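PDB 4PAR: uncharacterized protein from Acinetobacter baumannii, which probably cleaves DNA containing 5-hydroxymethylcytosine, joining a VSR-like endonuclease domain to an SRA-like domain for recognising the modified base. Local coordinates for residues K218-E230 / N264-K276. The protein carries 3 engineered substitutions. Residues are numbered along the deposited sequence; the frame is centred on the assembly and turned at random.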
loop_
_atom_site.group_PDB
_atom_site.type_symbol
_atom_site.label_atom_id
_atom_site.label_comp_id
_atom_site.label_asym_id
_atom_site.label_seq_id
_atom_site.Cartn_x
_atom_site.Cartn_y
_atom_site.Cartn_z
ATOM N N LYS F 218 -41.607 13.278 -4.404
ATOM C CA LYS F 218 -42.449 12.086 -4.514
ATOM C C LYS F 218 -42.355 11.250 -3.237
ATOM O O LYS F 218 -41.258 10.889 -2.810
ATOM C CB LYS F 218 -42.050 11.250 -5.737
ATOM C CG LYS F 218 -42.341 11.909 -7.084
ATOM C CD LYS F 218 -43.838 12.109 -7.289
ATOM C CE LYS F 218 -44.136 12.874 -8.569
ATOM N NZ LYS F 218 -45.601 13.059 -8.766
ATOM N N LYS F 219 -43.499 10.934 -2.634
ATOM C CA LYS F 219 -43.503 10.242 -1.345
ATOM C C LYS F 219 -43.585 8.719 -1.482
ATOM O O LYS F 219 -43.541 8.000 -0.482
ATOM C CB LYS F 219 -44.656 10.747 -0.467
ATOM C CG LYS F 219 -46.044 10.310 -0.912
ATOM C CD LYS F 219 -47.092 10.672 0.130
ATOM C CE LYS F 219 -48.479 10.208 -0.283
ATOM N NZ LYS F 219 -49.516 10.552 0.737
ATOM N N ASP F 220 -43.719 8.232 -2.711
ATOM C CA ASP F 220 -43.716 6.791 -2.961
ATOM C C ASP F 220 -42.349 6.273 -3.423
ATOM O O ASP F 220 -42.180 5.072 -3.645
ATOM C CB ASP F 220 -44.787 6.427 -3.994
ATOM C CG ASP F 220 -44.547 7.082 -5.341
ATOM O OD1 ASP F 220 -43.957 8.182 -5.373
ATOM O OD2 ASP F 220 -44.950 6.496 -6.367
ATOM N N THR F 221 -41.378 7.175 -3.565
ATOM C CA THR F 221 -40.046 6.803 -4.047
ATOM C C THR F 221 -38.936 7.126 -3.045
ATOM O O THR F 221 -39.024 8.094 -2.290
ATOM C CB THR F 221 -39.710 7.507 -5.376
ATOM O OG1 THR F 221 -39.860 8.922 -5.217
ATOM C CG2 THR F 221 -40.626 7.025 -6.491
ATOM N N LEU F 222 -37.884 6.313 -3.058
ATOM C CA LEU F 222 -36.741 6.515 -2.173
ATOM C C LEU F 222 -35.424 6.554 -2.952
ATOM O O LEU F 222 -35.172 5.701 -3.804
ATOM C CB LEU F 222 -36.683 5.410 -1.113
ATOM C CG LEU F 222 -35.546 5.508 -0.093
ATOM C CD1 LEU F 222 -35.845 6.580 0.948
ATOM C CD2 LEU F 222 -35.275 4.164 0.571
ATOM N N ILE F 223 -34.587 7.546 -2.659
ATOM C CA ILE F 223 -33.255 7.609 -3.248
ATOM C C ILE F 223 -32.354 6.644 -2.498
ATOM O O ILE F 223 -32.148 6.789 -1.296
ATOM C CB ILE F 223 -32.647 9.019 -3.172
ATOM C CG1 ILE F 223 -33.694 10.088 -3.487
ATOM C CG2 ILE F 223 -31.450 9.126 -4.100
ATOM C CD1 ILE F 223 -34.019 10.206 -4.946
ATOM N N TRP F 224 -31.801 5.664 -3.199
ATOM C CA TRP F 224 -31.053 4.624 -2.509
ATOM C C TRP F 224 -29.598 4.544 -2.971
ATOM O O TRP F 224 -29.317 4.608 -4.167
ATOM C CB TRP F 224 -31.748 3.277 -2.705
ATOM C CG TRP F 224 -31.323 2.239 -1.732
ATOM C CD1 TRP F 224 -30.762 2.444 -0.503
ATOM C CD2 TRP F 224 -31.410 0.824 -1.904
ATOM N NE1 TRP F 224 -30.500 1.238 0.104
ATOM C CE2 TRP F 224 -30.887 0.228 -0.737
ATOM C CE3 TRP F 224 -31.878 0.001 -2.932
ATOM C CZ2 TRP F 224 -30.821 -1.152 -0.571
ATOM C CZ3 TRP F 224 -31.809 -1.366 -2.768
ATOM C CH2 TRP F 224 -31.287 -1.931 -1.596
ATOM N N PHE F 225 -28.681 4.389 -2.017
ATOM C CA PHE F 225 -27.255 4.287 -2.328
ATOM C C PHE F 225 -26.656 2.997 -1.792
ATOM O O PHE F 225 -25.748 3.033 -0.967
ATOM C CB PHE F 225 -26.482 5.467 -1.735
ATOM C CG PHE F 225 -27.078 6.801 -2.048
ATOM C CD1 PHE F 225 -27.432 7.130 -3.343
ATOM C CD2 PHE F 225 -27.292 7.727 -1.041
ATOM C CE1 PHE F 225 -27.987 8.363 -3.629
ATOM C CE2 PHE F 225 -27.847 8.960 -1.320
ATOM C CZ PHE F 225 -28.195 9.279 -2.616
ATOM N N PRO F 226 -27.154 1.850 -2.268
ATOM C CA PRO F 226 -26.685 0.574 -1.733
ATOM C C PRO F 226 -25.348 0.124 -2.305
ATOM O O PRO F 226 -24.941 0.553 -3.387
ATOM C CB PRO F 226 -27.789 -0.390 -2.153
ATOM C CG PRO F 226 -28.258 0.162 -3.451
ATOM C CD PRO F 226 -28.103 1.655 -3.378
ATOM N N ARG F 227 -24.662 -0.733 -1.560
ATOM C CA ARG F 227 -23.599 -1.534 -2.132
ATOM C C ARG F 227 -24.249 -2.818 -2.617
ATOM O O ARG F 227 -24.866 -3.535 -1.833
ATOM C CB ARG F 227 -22.499 -1.825 -1.116
ATOM C CG ARG F 227 -21.796 -0.598 -0.561
ATOM C CD ARG F 227 -20.648 -1.030 0.339
ATOM N NE ARG F 227 -19.912 0.087 0.924
ATOM C CZ ARG F 227 -18.770 -0.053 1.590
ATOM N NH1 ARG F 227 -18.236 -1.257 1.743
ATOM N NH2 ARG F 227 -18.157 1.005 2.099
ATOM N N LEU F 228 -24.092 -3.121 -3.898
ATOM C CA LEU F 228 -24.857 -4.188 -4.535
ATOM C C LEU F 228 -24.177 -5.536 -4.347
ATOM O O LEU F 228 -24.550 -6.529 -4.964
ATOM C CB LEU F 228 -25.066 -3.897 -6.020
ATOM C CG LEU F 228 -26.365 -3.146 -6.325
ATOM C CD1 LEU F 228 -26.378 -1.812 -5.630
ATOM C CD2 LEU F 228 -26.559 -2.956 -7.812
ATOM N N TYR F 229 -23.142 -5.542 -3.519
ATOM C CA TYR F 229 -22.451 -6.763 -3.143
ATOM C C TYR F 229 -22.616 -7.044 -1.654
ATOM O O TYR F 229 -23.324 -6.323 -0.951
ATOM C CB TYR F 229 -20.972 -6.660 -3.504
ATOM C CG TYR F 229 -20.355 -5.330 -3.142
ATOM C CD1 TYR F 229 -19.670 -5.163 -1.949
ATOM C CD2 TYR F 229 -20.456 -4.238 -3.999
ATOM C CE1 TYR F 229 -19.100 -3.945 -1.618
ATOM C CE2 TYR F 229 -19.894 -3.020 -3.676
ATOM C CZ TYR F 229 -19.215 -2.878 -2.487
ATOM O OH TYR F 229 -18.653 -1.663 -2.168
ATOM N N GLU F 230 -21.965 -8.097 -1.177
ATOM C CA GLU F 230 -22.011 -8.435 0.238
ATOM C C GLU F 230 -20.971 -7.637 1.020
ATOM O O GLU F 230 -19.823 -7.497 0.593
ATOM C CB GLU F 230 -21.799 -9.940 0.443
ATOM C CG GLU F 230 -20.568 -10.509 -0.255
ATOM C CD GLU F 230 -20.442 -12.017 -0.090
ATOM O OE1 GLU F 230 -21.136 -12.586 0.782
ATOM O OE2 GLU F 230 -19.648 -12.629 -0.839
ATOM N N ASN F 264 -44.927 -2.031 3.761
ATOM C CA ASN F 264 -45.791 -0.848 3.770
ATOM C C ASN F 264 -45.355 0.216 2.754
ATOM O O ASN F 264 -46.193 0.798 2.064
ATOM C CB ASN F 264 -45.876 -0.237 5.178
ATOM C CG ASN F 264 -44.573 0.396 5.634
ATOM O OD1 ASN F 264 -43.754 -0.250 6.281
ATOM N ND2 ASN F 264 -44.386 1.672 5.311
ATOM N N GLY F 265 -44.051 0.464 2.656
ATOM C CA GLY F 265 -43.532 1.432 1.706
ATOM C C GLY F 265 -42.225 2.054 2.161
ATOM O O GLY F 265 -41.764 1.779 3.269
ATOM N N PRO F 266 -41.620 2.907 1.318
ATOM C CA PRO F 266 -42.060 3.282 -0.032
ATOM C C PRO F 266 -41.841 2.176 -1.060
ATOM O O PRO F 266 -40.817 1.494 -1.031
ATOM C CB PRO F 266 -41.188 4.496 -0.355
ATOM C CG PRO F 266 -39.949 4.271 0.435
ATOM C CD PRO F 266 -40.405 3.638 1.718
ATOM N N GLN F 267 -42.793 2.027 -1.975
ATOM C CA GLN F 267 -42.814 0.897 -2.897
ATOM C C GLN F 267 -41.891 1.056 -4.100
ATOM O O GLN F 267 -41.707 0.114 -4.874
ATOM C CB GLN F 267 -44.245 0.654 -3.377
ATOM C CG GLN F 267 -45.141 0.090 -2.295
ATOM C CD GLN F 267 -44.535 -1.139 -1.648
ATOM O OE1 GLN F 267 -44.175 -1.119 -0.473
ATOM N NE2 GLN F 267 -44.438 -2.222 -2.410
ATOM N N LYS F 268 -41.310 2.239 -4.257
ATOM C CA LYS F 268 -40.376 2.482 -5.353
ATOM C C LYS F 268 -39.049 3.020 -4.839
ATOM O O LYS F 268 -39.008 3.768 -3.862
ATOM C CB LYS F 268 -40.971 3.462 -6.363
ATOM C CG LYS F 268 -42.116 2.908 -7.184
ATOM C CD LYS F 268 -42.764 4.005 -8.010
ATOM C CE LYS F 268 -43.843 3.445 -8.921
ATOM N NZ LYS F 268 -43.279 2.457 -9.882
ATOM N N ARG F 269 -37.962 2.630 -5.494
ATOM C CA ARG F 269 -36.655 3.186 -5.166
ATOM C C ARG F 269 -35.859 3.497 -6.426
ATOM O O ARG F 269 -35.683 2.637 -7.285
ATOM C CB ARG F 269 -35.862 2.229 -4.272
ATOM C CG ARG F 269 -36.347 2.157 -2.834
ATOM C CD ARG F 269 -35.441 1.269 -1.992
ATOM N NE ARG F 269 -35.938 1.111 -0.627
ATOM C CZ ARG F 269 -35.356 0.352 0.296
ATOM N NH1 ARG F 269 -34.252 -0.322 0.004
ATOM N NH2 ARG F 269 -35.877 0.268 1.512
ATOM N N ILE F 270 -35.397 4.738 -6.538
ATOM C CA ILE F 270 -34.444 5.106 -7.579
ATOM C C ILE F 270 -33.037 4.802 -7.065
ATOM O O ILE F 270 -32.642 5.252 -5.982
ATOM C CB ILE F 270 -34.589 6.591 -7.985
ATOM C CG1 ILE F 270 -33.270 7.142 -8.537
ATOM C CG2 ILE F 270 -35.070 7.417 -6.807
ATOM C CD1 ILE F 270 -32.520 8.048 -7.571
ATOM N N VAL F 271 -32.282 4.027 -7.837
ATOM C CA VAL F 271 -31.044 3.453 -7.326
ATOM C C VAL F 271 -29.770 4.067 -7.904
ATOM O O VAL F 271 -29.647 4.265 -9.113
ATOM C CB VAL F 271 -31.005 1.937 -7.582
ATOM C CG1 VAL F 271 -29.918 1.286 -6.742
ATOM C CG2 VAL F 271 -32.345 1.325 -7.260
ATOM N N PHE F 272 -28.832 4.371 -7.012
ATOM C CA PHE F 272 -27.468 4.712 -7.386
ATOM C C PHE F 272 -26.499 3.815 -6.622
ATOM O O PHE F 272 -26.366 3.926 -5.404
ATOM C CB PHE F 272 -27.168 6.181 -7.093
ATOM C CG PHE F 272 -27.656 7.124 -8.150
ATOM C CD1 PHE F 272 -29.001 7.427 -8.262
ATOM C CD2 PHE F 272 -26.764 7.724 -9.021
ATOM C CE1 PHE F 272 -29.449 8.303 -9.230
ATOM C CE2 PHE F 272 -27.207 8.602 -9.991
ATOM C CZ PHE F 272 -28.551 8.891 -10.094
ATOM N N ALA F 273 -25.811 2.933 -7.338
ATOM C CA ALA F 273 -24.934 1.965 -6.694
ATOM C C ALA F 273 -23.574 2.572 -6.386
ATOM O O ALA F 273 -23.017 3.311 -7.198
ATOM C CB ALA F 273 -24.776 0.737 -7.567
ATOM N N ARG F 274 -23.039 2.261 -5.210
ATOM C CA ARG F 274 -21.722 2.755 -4.844
ATOM C C ARG F 274 -20.656 1.914 -5.522
ATOM O O ARG F 274 -20.546 0.711 -5.284
ATOM C CB ARG F 274 -21.525 2.733 -3.330
ATOM C CG ARG F 274 -20.085 2.976 -2.892
ATOM C CD ARG F 274 -19.979 3.031 -1.384
ATOM N NE ARG F 274 -18.597 3.129 -0.926
ATOM C CZ ARG F 274 -18.250 3.450 0.316
ATOM N NH1 ARG F 274 -19.187 3.706 1.221
ATOM N NH2 ARG F 274 -16.969 3.514 0.658
ATOM N N VAL F 275 -19.861 2.563 -6.363
ATOM C CA VAL F 275 -18.834 1.870 -7.122
ATOM C C VAL F 275 -17.538 2.655 -7.086
ATOM O O VAL F 275 -17.542 3.884 -7.105
ATOM C CB VAL F 275 -19.257 1.646 -8.591
ATOM C CG1 VAL F 275 -20.436 0.690 -8.672
ATOM C CG2 VAL F 275 -19.595 2.968 -9.262
ATOM N N LYS F 276 -16.426 1.937 -7.014
ATOM C CA LYS F 276 -15.111 2.553 -7.073
ATOM C C LYS F 276 -14.886 3.144 -8.470
ATOM O O LYS F 276 -15.290 2.552 -9.469
ATOM C CB LYS F 276 -14.040 1.517 -6.715
ATOM C CG LYS F 276 -12.620 1.911 -7.062
ATOM C CD LYS F 276 -11.649 0.784 -6.738
ATOM C CE LYS F 276 -10.395 0.872 -7.597
ATOM N NZ LYS F 276 -9.476 -0.279 -7.376
#
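In the SRA-like domain, strand 221-224 pairs in parallel with strand 268-276, in register from T221 beside K268 to W224 beside V271. The evidence is a ladder of backbone hydrogen bonds in which the even residues of 220-226 turn their backbone N-H or C=O groups to the partner strand: K268 N gives to D220 O, L222 N to K268 O, and W224 N to I270 O at 2.9 Å. It outlasts the shorter strand, since R274 N still donates to P226 O at 3.1 Å with a nearly straight N-H...O angle of 170°.

On the face carrying L222 and W224, R269 supplies the distinctive chemistry. Its NH1 lies 3.4 Å above the plane of the W224 ring system, and its CZ stands 4.6 Å from the centroid of the six-membered ring, 12° off the normal: a cation-pi contact. The guanidinium is steeply tilted to the indole, at 68°, rather than stacked flat. L222 CD2 covers one face of that guanidinium, 3.3 Å from R269 NE, while P226 CB lies over the rim of the other face of the indole. With CG anti to the backbone N, W224 swings its indole across the end of the R269 chain, under NH1; that chain is extended from CG to NE. NH1 also forms a salt bridge with E247.

On the opposite face, I223 and I270 lie side by side, CD1 of I223 meeting CG2 of I270 at 3.5 Å, and both side chains touch F201. Nearby, F225 and F272 run side by side and pack on helix 194-200.

At the far end of the ladder, R227 brings its guanidinium over one face of that of R274, the planes steeply inclined; R274 also packs on a DNA phosphate, whose negative charge probably eases this pairing. For buried R269, the carboxylate of E247 and the indole face together probably stabilise the positive charge.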